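Tas1 (Pseudomonas aeruginosa, PDB 6OX6) pyrophosphorylates adenosine nucleotides to make (p)ppApp, acting as a type VI secreted toxin that depletes ADP and ATP in competitor cells. Local coordinates at residues A256-A261 with T354-P359; T311-G316 with N365-I370; Q244-F249 with R288-I293; P282-E287 with T302-L307; D341-S346 with E424-Y429. One frame throughout, in Å; residues are numbered along the deposited sequence. Where two conformers were deposited one is given.

Contact 1 (A256-A261 with T354-P359)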
# COMPACT_ATOMS: atom_id res chain seq x y z
N ALA A 256 -0.14 -19.40 -4.90
CA ALA A 256 0.80 -18.32 -4.59
C ALA A 256 2.21 -18.61 -5.10
O ALA A 256 2.84 -17.71 -5.67
CB ALA A 256 0.79 -18.03 -3.08
N PRO A 257 2.74 -19.85 -4.95
CA PRO A 257 4.02 -20.16 -5.60
C PRO A 257 4.04 -19.90 -7.11
O PRO A 257 5.02 -19.34 -7.62
CB PRO A 257 4.23 -21.64 -5.27
CG PRO A 257 3.54 -21.83 -3.97
CD PRO A 257 2.32 -20.94 -4.04
N ALA A 258 2.99 -20.29 -7.83
CA ALA A 258 2.97 -20.02 -9.26
C ALA A 258 2.83 -18.53 -9.55
O ALA A 258 3.39 -18.02 -10.53
CB ALA A 258 1.84 -20.79 -9.94
N ALA A 259 2.05 -17.81 -8.74
CA ALA A 259 1.97 -16.36 -8.94
C ALA A 259 3.32 -15.71 -8.66
O ALA A 259 3.76 -14.83 -9.41
CB ALA A 259 0.87 -15.76 -8.07
N LYS A 260 4.03 -16.21 -7.64
CA LYS A 260 5.35 -15.67 -7.33
C LYS A 260 6.29 -15.82 -8.52
O LYS A 260 6.89 -14.85 -8.99
CB LYS A 260 5.92 -16.37 -6.10
CG LYS A 260 7.27 -15.81 -5.66
CD LYS A 260 8.05 -16.83 -4.87
CE LYS A 260 9.25 -16.21 -4.18
NZ LYS A 260 10.11 -15.38 -5.08
N ALA A 261 6.40 -17.05 -9.05
CA ALA A 261 7.25 -17.28 -10.21
C ALA A 261 6.89 -16.33 -11.34
O ALA A 261 7.77 -15.75 -11.98
CB ALA A 261 7.13 -18.74 -10.68
N THR A 354 -2.20 -12.76 -12.15
CA THR A 354 -1.32 -13.71 -12.81
C THR A 354 -2.11 -14.88 -13.37
O THR A 354 -3.23 -15.17 -12.95
CB THR A 354 -0.29 -14.26 -11.85
OG1 THR A 354 -0.98 -14.91 -10.77
CG2 THR A 354 0.55 -13.13 -11.27
N LYS A 355 -1.46 -15.60 -14.30
CA LYS A 355 -2.05 -16.77 -14.94
C LYS A 355 -2.52 -17.80 -13.93
O LYS A 355 -3.45 -18.57 -14.23
CB LYS A 355 -1.05 -17.39 -15.90
CG LYS A 355 -0.87 -16.58 -17.17
CD LYS A 355 -0.16 -17.36 -18.27
CE LYS A 355 1.17 -16.72 -18.66
NZ LYS A 355 2.23 -16.93 -17.62
N ALA A 356 -1.93 -17.84 -12.73
CA ALA A 356 -2.36 -18.79 -11.72
C ALA A 356 -3.69 -18.44 -11.08
O ALA A 356 -4.19 -19.23 -10.27
CB ALA A 356 -1.29 -18.92 -10.64
N GLY A 357 -4.26 -17.27 -11.39
CA GLY A 357 -5.57 -16.91 -10.91
C GLY A 357 -5.60 -16.13 -9.61
O GLY A 357 -6.66 -16.05 -8.98
N ILE A 358 -4.47 -15.59 -9.17
CA ILE A 358 -4.44 -14.72 -8.00
C ILE A 358 -3.57 -13.52 -8.32
O ILE A 358 -2.74 -13.54 -9.25
CB ILE A 358 -3.92 -15.44 -6.74
CG1 ILE A 358 -2.45 -15.80 -6.91
CG2 ILE A 358 -4.82 -16.62 -6.36
CD1 ILE A 358 -1.69 -15.67 -5.62
N PRO A 359 -3.74 -12.43 -7.58
CA PRO A 359 -2.95 -11.23 -7.84
C PRO A 359 -1.53 -11.33 -7.28
O PRO A 359 -1.27 -11.98 -6.26
CB PRO A 359 -3.75 -10.11 -7.16
CG PRO A 359 -5.14 -10.66 -7.00
CD PRO A 359 -4.93 -12.15 -6.76
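Thr354 meets Ala259 where the loop between strands 347-353 and 359-365 rests on the first turns of helix 256-273. Its OG1 lies between the backbone N and the carbonyl carbon (chi1 59°), and in that position it lies 3.4 Å from Ala259 CB. From there it hydrogen-bonds to the carbonyl of its own loop, Thr354 OG1 to Ile358 O at 2.7 Å. Thr354 N reaches the same oxygen, so two donors from one residue grip Ile358 O. Threonine suits the place because its hydroxyl pins the loop while its methyl stays beside the helix. Next, Ala356 directs its methyl at the helix, with CB 3.7 Å from Ala258 CB; small side chains on both sides let the backbones approach to 5.7 Å between the CA atoms of Ala259 and Ala356. Gly357 follows with a left-handed backbone (phi 92°), where a side chain would crowd the preceding carbonyl. Ile358 then turns back to the helix: its CG1 lies 3.5 Å from Ala259 CB, and its CD1 reaches 3.8 Å from Ala256 CA. Ala259 CB thus lodges between a hydroxyl and an isoleucine branch. Apart from the added hydroxyl bond, Gly357 N to Thr354 O (2.8 Å), Thr354 N to Ile358 O and left-handed Gly357 at the fourth turn position define a type I turn with a G1 beta bulge, closing a beta hairpin.

Contact 2 (T311-G316 with N365-I370)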
# COMPACT_ATOMS: atom_id res chain seq x y z
N THR A 311 9.80 -6.32 -5.08
CA THR A 311 10.12 -4.91 -5.21
C THR A 311 11.13 -4.75 -6.33
O THR A 311 12.12 -5.50 -6.39
CB THR A 311 10.71 -4.32 -3.89
OG1 THR A 311 9.82 -4.58 -2.79
CG2 THR A 311 10.91 -2.83 -4.00
N ILE A 312 10.91 -3.77 -7.20
CA ILE A 312 11.88 -3.41 -8.21
C ILE A 312 12.56 -2.12 -7.78
O ILE A 312 11.90 -1.10 -7.52
CB ILE A 312 11.22 -3.26 -9.59
CG1 ILE A 312 10.57 -4.58 -10.00
CG2 ILE A 312 12.24 -2.80 -10.60
CD1 ILE A 312 9.77 -4.51 -11.30
N ILE A 313 13.88 -2.16 -7.67
CA ILE A 313 14.65 -0.99 -7.26
C ILE A 313 15.40 -0.51 -8.49
O ILE A 313 16.21 -1.26 -9.06
CB ILE A 313 15.62 -1.31 -6.11
CG1 ILE A 313 14.85 -1.81 -4.88
CG2 ILE A 313 16.49 -0.10 -5.74
CD1 ILE A 313 14.83 -3.32 -4.76
N VAL A 314 15.11 0.71 -8.93
CA VAL A 314 15.79 1.32 -10.07
C VAL A 314 16.09 2.76 -9.70
O VAL A 314 15.55 3.30 -8.73
CB VAL A 314 14.96 1.23 -11.37
CG1 VAL A 314 14.94 -0.21 -11.91
CG2 VAL A 314 13.53 1.73 -11.13
N GLU A 315 16.96 3.40 -10.48
CA GLU A 315 17.27 4.79 -10.22
C GLU A 315 16.03 5.66 -10.41
O GLU A 315 15.05 5.27 -11.06
CB GLU A 315 18.41 5.26 -11.12
CG GLU A 315 19.68 4.50 -10.85
CD GLU A 315 20.23 4.76 -9.44
OE1 GLU A 315 19.94 5.83 -8.85
OE2 GLU A 315 20.95 3.88 -8.92
N GLY A 316 16.09 6.87 -9.84
CA GLY A 316 14.88 7.66 -9.65
C GLY A 316 14.14 7.93 -10.95
O GLY A 316 12.92 7.74 -11.04
N ASN A 365 10.54 1.57 -6.62
CA ASN A 365 10.99 2.80 -5.98
C ASN A 365 12.48 2.95 -6.23
O ASN A 365 13.14 2.03 -6.72
CB ASN A 365 10.71 2.81 -4.48
CG ASN A 365 10.20 4.16 -3.99
OD1 ASN A 365 10.59 5.20 -4.53
ND2 ASN A 365 9.30 4.15 -3.02
N SER A 366 13.00 4.12 -5.88
CA SER A 366 14.41 4.42 -5.98
C SER A 366 15.15 3.99 -4.71
O SER A 366 14.54 3.77 -3.66
CB SER A 366 14.61 5.92 -6.21
OG SER A 366 14.02 6.66 -5.16
N PRO A 367 16.48 3.87 -4.78
CA PRO A 367 17.23 3.59 -3.55
C PRO A 367 17.09 4.69 -2.51
O PRO A 367 17.05 4.39 -1.31
CB PRO A 367 18.69 3.46 -4.04
CG PRO A 367 18.59 3.20 -5.53
CD PRO A 367 17.35 3.92 -5.97
N GLU A 368 16.97 5.94 -2.93
CA GLU A 368 16.88 7.03 -1.97
C GLU A 368 15.60 6.92 -1.14
O GLU A 368 15.62 7.13 0.08
CB GLU A 368 16.94 8.39 -2.68
CG GLU A 368 18.30 8.70 -3.30
CD GLU A 368 18.64 7.82 -4.52
OE1 GLU A 368 17.73 7.14 -5.05
OE2 GLU A 368 19.82 7.79 -4.94
N MSE A 369 14.50 6.61 -1.81
CA MSE A 369 13.21 6.49 -1.14
C MSE A 369 13.18 5.34 -0.18
O MSE A 369 12.59 5.46 0.91
CB MSE A 369 12.12 6.31 -2.19
CG MSE A 369 11.77 7.63 -2.86
SE MSE A 369 11.48 9.01 -1.47
CE MSE A 369 10.04 8.10 -0.48
N ILE A 370 13.79 4.22 -0.57
CA ILE A 370 13.81 3.02 0.28
C ILE A 370 14.70 3.24 1.49
O ILE A 370 14.35 2.87 2.62
CB ILE A 370 14.25 1.81 -0.54
CG1 ILE A 370 13.09 1.36 -1.44
CG2 ILE A 370 14.72 0.67 0.43
CD1 ILE A 370 13.50 0.55 -2.63
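In Ile313 (chi1 -60°) and Ile370 (chi1 -76°) alike, CG1 is set beside the backbone N, anti to the carbonyl carbon; in Ile370 chi2 (158°) then carries CD1 onward, and it lies 3.5 Å from Ile313 CG1. The two side chains cross at about a right angle. This is the end of a parallel strand pair in the mixed sheet of the toxin domain, at the point where strand 359-365 runs straight into helix 367-373. Asn365 is the last pairing residue: its N gives a bond to Ile312 O at 3.1 Å, and Val314 N returns one to Asn365 O at 3.2 Å, so its peptide groups bond to the residues flanking Ile313, the parallel pattern. Asparagine suits this junction because its side chain works both ways: OD1 accepts from Ser366 N, while ND2 binds Ser346 O in the neighbouring loop. Ser366 is the N-cap, its OG taking a weak bond from Met369 N, a selenomethionine. Pro367, well placed in a first helical turn where no N-H need be paired, puts CG 3.9 Å from Ile313 CG2. At the outer end two like charges, Glu315 OE1 and Glu368 OE2, stand 4.4 Å apart; Glu315 is exposed and Glu368 partly so, and solvent would be expected to soften the repulsion. Val314 O receives a CA-H...O contact from Ser366 CA at 3.2 Å and lies 3.4 Å from Pro367 CD.

Contact 3 (Q244-F249 with R288-I293). With ACT (acetate ion), chain D.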
# COMPACT_ATOMS: atom_id res chain seq x y z
N GLN A 244 -9.83 -18.00 12.86
CA GLN A 244 -10.62 -18.65 11.82
C GLN A 244 -10.09 -18.71 10.39
O GLN A 244 -9.91 -17.68 9.73
CB GLN A 244 -12.04 -18.06 11.80
CG GLN A 244 -12.72 -18.06 13.16
CD GLN A 244 -13.43 -19.37 13.45
OE1 GLN A 244 -13.80 -20.11 12.54
NE2 GLN A 244 -13.63 -19.65 14.74
N VAL A 245 -9.85 -19.93 9.91
CA VAL A 245 -9.44 -20.14 8.51
C VAL A 245 -10.51 -19.54 7.60
O VAL A 245 -11.71 -19.75 7.86
CB VAL A 245 -9.24 -21.63 8.23
CG1 VAL A 245 -8.74 -21.86 6.83
CG2 VAL A 245 -8.28 -22.27 9.25
N PRO A 246 -10.17 -18.76 6.59
CA PRO A 246 -11.20 -18.21 5.71
C PRO A 246 -11.67 -19.27 4.72
O PRO A 246 -10.94 -20.18 4.34
CB PRO A 246 -10.51 -17.04 5.00
CG PRO A 246 -9.25 -16.77 5.80
CD PRO A 246 -8.86 -18.12 6.34
N LYS A 247 -12.93 -19.13 4.31
CA LYS A 247 -13.51 -20.08 3.36
C LYS A 247 -12.76 -19.99 2.03
O LYS A 247 -12.54 -18.90 1.50
CB LYS A 247 -14.99 -19.79 3.15
CG LYS A 247 -15.86 -20.01 4.38
CD LYS A 247 -16.69 -21.31 4.29
CE LYS A 247 -17.26 -21.57 2.88
NZ LYS A 247 -18.30 -22.66 2.88
N GLY A 248 -12.37 -21.14 1.50
CA GLY A 248 -11.61 -21.15 0.27
C GLY A 248 -10.17 -20.72 0.42
O GLY A 248 -9.49 -20.55 -0.60
N PHE A 249 -9.68 -20.59 1.65
CA PHE A 249 -8.34 -20.05 1.86
C PHE A 249 -7.27 -20.89 1.19
O PHE A 249 -6.41 -20.36 0.47
CB PHE A 249 -8.02 -19.94 3.35
CG PHE A 249 -6.61 -19.52 3.61
CD1 PHE A 249 -6.27 -18.18 3.62
CD2 PHE A 249 -5.61 -20.46 3.82
CE1 PHE A 249 -4.97 -17.78 3.84
CE2 PHE A 249 -4.30 -20.06 4.05
CZ PHE A 249 -3.98 -18.71 4.07
N ARG A 288 -0.30 -14.86 8.90
CA ARG A 288 -0.45 -13.44 8.59
C ARG A 288 -1.39 -13.26 7.41
O ARG A 288 -2.22 -12.35 7.41
CB ARG A 288 0.92 -12.84 8.31
CG ARG A 288 1.76 -12.66 9.60
CD ARG A 288 3.16 -12.20 9.29
NE ARG A 288 3.15 -10.97 8.50
CZ ARG A 288 3.26 -9.74 8.99
NH1 ARG A 288 3.42 -9.55 10.29
NH2 ARG A 288 3.22 -8.71 8.16
N ALA A 289 -1.28 -14.14 6.41
CA ALA A 289 -2.18 -14.11 5.28
C ALA A 289 -3.62 -14.24 5.75
O ALA A 289 -4.49 -13.47 5.33
CB ALA A 289 -1.83 -15.23 4.30
N MSE A 290 -3.88 -15.18 6.65
CA MSE A 290 -5.22 -15.36 7.17
C MSE A 290 -5.72 -14.19 7.98
O MSE A 290 -6.88 -13.80 7.83
CB MSE A 290 -5.34 -16.65 8.01
CG MSE A 290 -5.31 -17.92 7.18
SE MSE A 290 -4.87 -19.50 8.20
CE MSE A 290 -6.17 -19.31 9.62
N GLN A 291 -4.85 -13.62 8.81
CA GLN A 291 -5.21 -12.47 9.62
C GLN A 291 -5.53 -11.28 8.73
O GLN A 291 -6.47 -10.52 9.00
CB GLN A 291 -4.08 -12.12 10.59
CG GLN A 291 -4.08 -12.94 11.87
CD GLN A 291 -5.42 -12.90 12.59
OE1 GLN A 291 -6.47 -13.00 11.96
NE2 GLN A 291 -5.38 -12.75 13.90
N LYS A 292 -4.75 -11.10 7.67
CA LYS A 292 -4.97 -9.99 6.74
C LYS A 292 -6.25 -10.18 5.93
O LYS A 292 -7.01 -9.23 5.71
CB LYS A 292 -3.76 -9.84 5.82
CG LYS A 292 -3.85 -8.69 4.85
CD LYS A 292 -2.50 -8.45 4.19
CE LYS A 292 -2.47 -7.12 3.45
NZ LYS A 292 -1.10 -6.86 2.92
N ILE A 293 -6.52 -11.41 5.48
CA ILE A 293 -7.79 -11.69 4.80
C ILE A 293 -8.97 -11.40 5.72
O ILE A 293 -9.96 -10.80 5.29
CB ILE A 293 -7.83 -13.15 4.32
CG1 ILE A 293 -6.91 -13.31 3.11
CG2 ILE A 293 -9.30 -13.57 4.04
CD1 ILE A 293 -6.48 -14.78 2.86
C ACT D . 4.69 -10.43 5.39
O ACT D . 3.57 -10.12 5.90
OXT ACT D . 5.42 -9.73 4.65
CH3 ACT D . 5.23 -11.88 5.75
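Met290, present as selenomethionine, lies over one face of the Phe249 ring in a Met-aromatic contact that fastens the loop leading into helix 249-253 to helix 286-296. On this tight side, Met290 CG sits 3.5 Å from the Phe249 ring centroid in a CH-pi approach, shifted toward the rim, and SE follows over the same face at 4.4 Å from that centroid. Ile293 comes from another direction: its CD1 touches the ring edge in plane, 3.5 Å from Phe249 CD1. The compact, rigid ring of Pro246 meets Met290 CG with CD and Ile293 CG2 with CG (3.7 Å), and opens a type II turn to Phe249. Gly248, at the turn's third position, easily takes positive phi (74°) and occupies the N-cap position of helix 249-253. Phe249 CG is anti to its backbone N (chi1 174°), which helps carry the ring to the helix.

The solvent side is looser. Gln244 and Val245 are exposed, the former poorly ordered, although Met290 CE still lies 3.7 Å from Val245 CG2. Elsewhere on the helix, exposed Arg288 holds an acetate, probably from the crystallisation liquor, NE and NH2 both bonded to one oxygen, Arg288 NH2 to acetate O at 2.7 Å.

Contact 4 (P282-E287 with T302-L307). With ACT (acetate ion), chain D.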
# COMPACT_ATOMS: atom_id res chain seq x y z
N PRO A 282 9.57 -14.42 -0.07
CA PRO A 282 8.76 -15.64 -0.03
C PRO A 282 7.28 -15.31 0.03
O PRO A 282 6.86 -14.16 0.21
CB PRO A 282 9.23 -16.34 1.26
CG PRO A 282 9.65 -15.20 2.14
CD PRO A 282 10.26 -14.17 1.22
N ILE A 283 6.47 -16.36 -0.13
CA ILE A 283 5.02 -16.26 -0.04
C ILE A 283 4.64 -15.77 1.35
O ILE A 283 5.29 -16.11 2.34
CB ILE A 283 4.41 -17.63 -0.38
CG1 ILE A 283 4.08 -17.71 -1.87
CG2 ILE A 283 3.18 -17.95 0.44
CD1 ILE A 283 5.30 -17.71 -2.76
N LYS A 284 3.60 -14.94 1.43
CA LYS A 284 3.15 -14.45 2.73
C LYS A 284 2.90 -15.63 3.66
O LYS A 284 2.33 -16.65 3.25
CB LYS A 284 1.88 -13.62 2.59
CG LYS A 284 1.48 -12.89 3.87
CD LYS A 284 0.40 -11.84 3.62
CE LYS A 284 0.91 -10.45 4.00
NZ LYS A 284 2.16 -10.07 3.25
N SER A 285 3.33 -15.51 4.92
CA SER A 285 3.14 -16.61 5.85
C SER A 285 1.66 -16.86 6.09
O SER A 285 0.84 -15.94 6.01
CB SER A 285 3.83 -16.33 7.19
OG SER A 285 2.93 -15.72 8.13
N ARG A 286 1.35 -18.12 6.41
CA ARG A 286 -0.03 -18.58 6.53
C ARG A 286 -0.83 -17.75 7.54
O ARG A 286 -1.88 -17.21 7.20
CB ARG A 286 -0.05 -20.06 6.92
CG ARG A 286 -1.46 -20.66 7.10
CD ARG A 286 -1.45 -22.22 7.16
NE ARG A 286 -2.01 -22.79 5.94
CZ ARG A 286 -1.27 -23.34 4.98
NH1 ARG A 286 0.05 -23.41 5.13
NH2 ARG A 286 -1.84 -23.82 3.88
N GLU A 287 -0.34 -17.66 8.78
CA GLU A 287 -1.10 -16.96 9.82
C GLU A 287 -1.32 -15.51 9.45
O GLU A 287 -2.41 -14.95 9.69
CB GLU A 287 -0.37 -17.03 11.17
CG GLU A 287 -1.18 -16.48 12.37
CD GLU A 287 -2.39 -17.35 12.76
OE1 GLU A 287 -3.39 -16.77 13.25
OE2 GLU A 287 -2.33 -18.60 12.60
N THR A 302 -10.16 -14.19 -1.85
CA THR A 302 -9.84 -13.81 -3.22
C THR A 302 -9.50 -12.33 -3.33
O THR A 302 -9.10 -11.89 -4.42
CB THR A 302 -10.99 -14.17 -4.16
OG1 THR A 302 -12.11 -13.31 -3.89
CG2 THR A 302 -11.39 -15.63 -3.97
N LYS A 303 -9.64 -11.56 -2.24
CA LYS A 303 -9.38 -10.13 -2.26
C LYS A 303 -7.94 -9.78 -1.89
O LYS A 303 -7.54 -8.62 -2.08
CB LYS A 303 -10.32 -9.40 -1.30
CG LYS A 303 -11.75 -9.32 -1.80
CD LYS A 303 -12.59 -8.35 -1.00
CE LYS A 303 -14.00 -8.22 -1.63
NZ LYS A 303 -14.85 -9.43 -1.31
N ILE A 304 -7.16 -10.72 -1.33
CA ILE A 304 -5.81 -10.37 -0.90
C ILE A 304 -4.88 -10.36 -2.11
O ILE A 304 -4.94 -11.25 -2.97
CB ILE A 304 -5.31 -11.34 0.19
CG1 ILE A 304 -3.92 -10.92 0.67
CG2 ILE A 304 -5.27 -12.78 -0.33
CD1 ILE A 304 -3.48 -11.64 1.96
N LYS A 305 -4.00 -9.36 -2.17
CA LYS A 305 -3.24 -9.10 -3.38
C LYS A 305 -1.73 -9.24 -3.21
O LYS A 305 -1.00 -9.11 -4.21
CB LYS A 305 -3.59 -7.70 -3.91
CG LYS A 305 -5.11 -7.49 -4.03
CD LYS A 305 -5.48 -6.13 -4.61
CE LYS A 305 -7.01 -5.96 -4.73
NZ LYS A 305 -7.71 -6.03 -3.40
N ASP A 306 -1.24 -9.51 -2.01
CA ASP A 306 0.20 -9.54 -1.78
C ASP A 306 0.66 -10.87 -1.21
O ASP A 306 1.68 -10.95 -0.54
CB ASP A 306 0.63 -8.39 -0.86
CG ASP A 306 0.14 -8.56 0.58
OD1 ASP A 306 -0.90 -9.25 0.80
OD2 ASP A 306 0.77 -7.98 1.50
N LEU A 307 -0.08 -11.95 -1.49
CA LEU A 307 0.44 -13.27 -1.18
C LEU A 307 1.80 -13.48 -1.83
O LEU A 307 2.76 -13.92 -1.19
CB LEU A 307 -0.57 -14.35 -1.60
CG LEU A 307 -1.79 -14.41 -0.68
CD1 LEU A 307 -2.79 -15.42 -1.20
CD2 LEU A 307 -1.36 -14.76 0.76
C ACT D . 4.69 -10.43 5.39
O ACT D . 3.57 -10.12 5.90
OXT ACT D . 5.42 -9.73 4.65
CH3 ACT D . 5.23 -11.88 5.75
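Asp306 presents the face of its carboxylate to Lys284: NZ comes from above the plane, 62° out of it, and forms a salt bridge of 3.1 Å to Asp306 OD2. The same OD2 is shared with Lys292 of helix 286-296. A second flat group, an acetate probably from the crystallisation liquor, offers an oxygen to Lys284 NZ in a weak bond of 3.0 Å; Arg288 NH2 holds that acetate as well. Lys284 CG is anti to the backbone N (chi1 -171°) and the chain bends at its last two torsions; a long flexible amine can reach Asp306 and, weakly, the acetate. Nearer the backbone the aliphatic part is used too, Lys284 CB lying 3.9 Å from Leu307 CD2. The backbones are tied by Lys284 N to Leu307 O at 2.9 Å, on a lone pair in the carbonyl plane, and Ile283 CA adds a CA-H...O contact to the same oxygen at 3.5 Å. Ser285 is the N-cap of helix 286-296 and Lys284 precedes it. The acetate may mark a pocket; this Lys-Ser start, Lys292 and Asp306, just before strand 308-313 of the sheet, are consistent with the nucleotide-binding cleft of RelA/SpoT-like alarmone synthetases.

Contact 5 (D341-S346 with E424-Y429)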
# COMPACT_ATOMS: atom_id res chain seq x y z
N ASP A 341 -0.31 12.18 -0.94
CA ASP A 341 -0.19 11.37 0.26
C ASP A 341 0.01 12.26 1.50
O ASP A 341 0.95 13.07 1.53
CB ASP A 341 1.00 10.43 0.07
CG ASP A 341 1.33 9.61 1.31
OD1 ASP A 341 0.46 9.44 2.20
OD2 ASP A 341 2.46 9.11 1.38
N PRO A 342 -0.84 12.14 2.53
CA PRO A 342 -0.64 12.97 3.74
C PRO A 342 0.73 12.80 4.35
O PRO A 342 1.23 13.72 5.02
CB PRO A 342 -1.73 12.47 4.70
CG PRO A 342 -2.71 11.73 3.85
CD PRO A 342 -1.91 11.14 2.74
N LEU A 343 1.36 11.64 4.16
CA LEU A 343 2.68 11.38 4.69
C LEU A 343 3.81 11.70 3.71
O LEU A 343 4.97 11.50 4.06
CB LEU A 343 2.78 9.92 5.13
CG LEU A 343 1.70 9.40 6.10
CD1 LEU A 343 2.11 7.99 6.62
CD2 LEU A 343 1.44 10.32 7.24
N GLY A 344 3.51 12.17 2.50
CA GLY A 344 4.55 12.65 1.61
C GLY A 344 5.43 11.59 0.99
O GLY A 344 6.47 11.92 0.40
N TYR A 345 5.03 10.33 1.06
CA TYR A 345 5.80 9.26 0.45
C TYR A 345 5.66 9.32 -1.08
O TYR A 345 4.71 9.91 -1.61
CB TYR A 345 5.33 7.91 1.01
CG TYR A 345 6.08 6.68 0.50
CD1 TYR A 345 5.41 5.70 -0.21
CD2 TYR A 345 7.44 6.53 0.71
CE1 TYR A 345 6.08 4.57 -0.70
CE2 TYR A 345 8.13 5.42 0.25
CZ TYR A 345 7.43 4.44 -0.45
OH TYR A 345 8.07 3.34 -0.93
N SER A 346 6.64 8.76 -1.79
CA SER A 346 6.53 8.60 -3.24
C SER A 346 7.05 7.23 -3.64
O SER A 346 7.92 6.66 -2.98
CB SER A 346 7.27 9.71 -4.02
OG SER A 346 8.60 9.86 -3.56
N GLU A 424 2.83 16.15 9.00
CA GLU A 424 3.70 17.24 8.56
C GLU A 424 5.17 16.87 8.71
O GLU A 424 5.97 17.16 7.82
CB GLU A 424 3.39 18.52 9.34
CG GLU A 424 4.02 19.77 8.74
CD GLU A 424 3.31 21.04 9.19
OE1 GLU A 424 3.94 22.13 9.19
OE2 GLU A 424 2.12 20.94 9.57
N LYS A 425 5.51 16.17 9.80
CA LYS A 425 6.88 15.75 10.04
C LYS A 425 7.34 14.74 9.00
O LYS A 425 8.51 14.71 8.62
CB LYS A 425 7.01 15.15 11.44
CG LYS A 425 6.42 16.01 12.55
CD LYS A 425 7.48 16.87 13.20
CE LYS A 425 6.93 17.61 14.41
NZ LYS A 425 6.77 16.70 15.58
N SER A 426 6.41 13.91 8.53
CA SER A 426 6.72 12.88 7.54
C SER A 426 6.94 13.50 6.17
O SER A 426 7.93 13.18 5.49
CB SER A 426 5.59 11.85 7.50
OG SER A 426 5.89 10.81 6.57
N ARG A 427 6.10 14.47 5.79
CA ARG A 427 6.25 15.14 4.51
C ARG A 427 7.55 15.93 4.47
O ARG A 427 8.27 15.90 3.47
CB ARG A 427 5.08 16.08 4.24
CG ARG A 427 3.75 15.38 4.03
CD ARG A 427 2.69 16.35 3.46
NE ARG A 427 2.43 17.47 4.35
CZ ARG A 427 1.60 17.41 5.39
NH1 ARG A 427 0.92 16.29 5.66
NH2 ARG A 427 1.41 18.48 6.16
N ALA A 428 7.85 16.64 5.56
CA ALA A 428 9.10 17.39 5.60
C ALA A 428 10.30 16.45 5.49
O ALA A 428 11.30 16.78 4.84
CB ALA A 428 9.16 18.22 6.89
N TYR A 429 10.20 15.26 6.07
CA TYR A 429 11.31 14.31 6.02
C TYR A 429 11.53 13.83 4.59
O TYR A 429 12.63 13.94 4.05
CB TYR A 429 11.04 13.13 6.96
CG TYR A 429 12.06 12.01 6.89
CD1 TYR A 429 13.32 12.13 7.49
CD2 TYR A 429 11.73 10.80 6.28
CE1 TYR A 429 14.24 11.07 7.44
CE2 TYR A 429 12.64 9.76 6.22
CZ TYR A 429 13.88 9.90 6.78
OH TYR A 429 14.73 8.82 6.70
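Ser426 and Arg427 of helix 419-435 seize a tight turn by its carbonyls, a polar, largely buried helix-to-turn contact that joins the C-terminal helix to the loop between strands 332-336 and 347-353. Asp341 to Gly344 form the type I turn. Ser426 OG, anti to its backbone N (chi1 -178°), donates to Leu343 O at 2.8 Å, in the carbonyl plane on a lone pair; serine is short enough to do this while the helix stays close. Arg427 reaches the carbonyl one residue earlier: NH1 gives a bond of 2.7 Å to Pro342 O, again on a lone pair and nearly in the guanidinium plane. Its chain bends at NE (chi3 -61°), and one face of the guanidinium lies over Glu424 CA. The shaft packs too, with Arg427 CG 3.6 Å from Gly344 N. Gly344 has positive phi and no side chain, so the backbones come within 4.2 Å between the CA atoms of Gly344 and Arg427. The turn itself is stiffened by Asp341: OD1 accepts from Leu343 N at 3.1 Å, an Asx turn, and OD2 from Tyr345 N at 2.9 Å, both donors standing above the carboxylate plane. The same aspartate makes a salt bridge with Arg60 of the immunity protein chain, Pa14_01140, so the turn is presented to the inhibitor. Two successive turn carbonyls thus each take a directional bond on a lone pair from a helix side chain, and the positive guanidinium would be expected to polarise Pro342 O.

From the N terminus, 244-249 is met first by 288-293, so contact 3 closes a short loop; within it starts 282-287, whose partner 302-307 lies beyond, so contacts 3 and 4 cross while sharing helix 286-296. Contact 1 opens at 256-261 and closes only at 354-359; contact 4 is nested inside it and touches it through Ile283, whereas contact 3 crosses it. Contact 2 follows directly on contact 4 and crosses contacts 1 and 5, joining the latter through Asn365 and Ser346. Contact 5 brings in the C-terminal helix and also crosses contact 1. Together they tie helices 249-253, 256-273 and 286-296, the central sheet and the C-terminal helices.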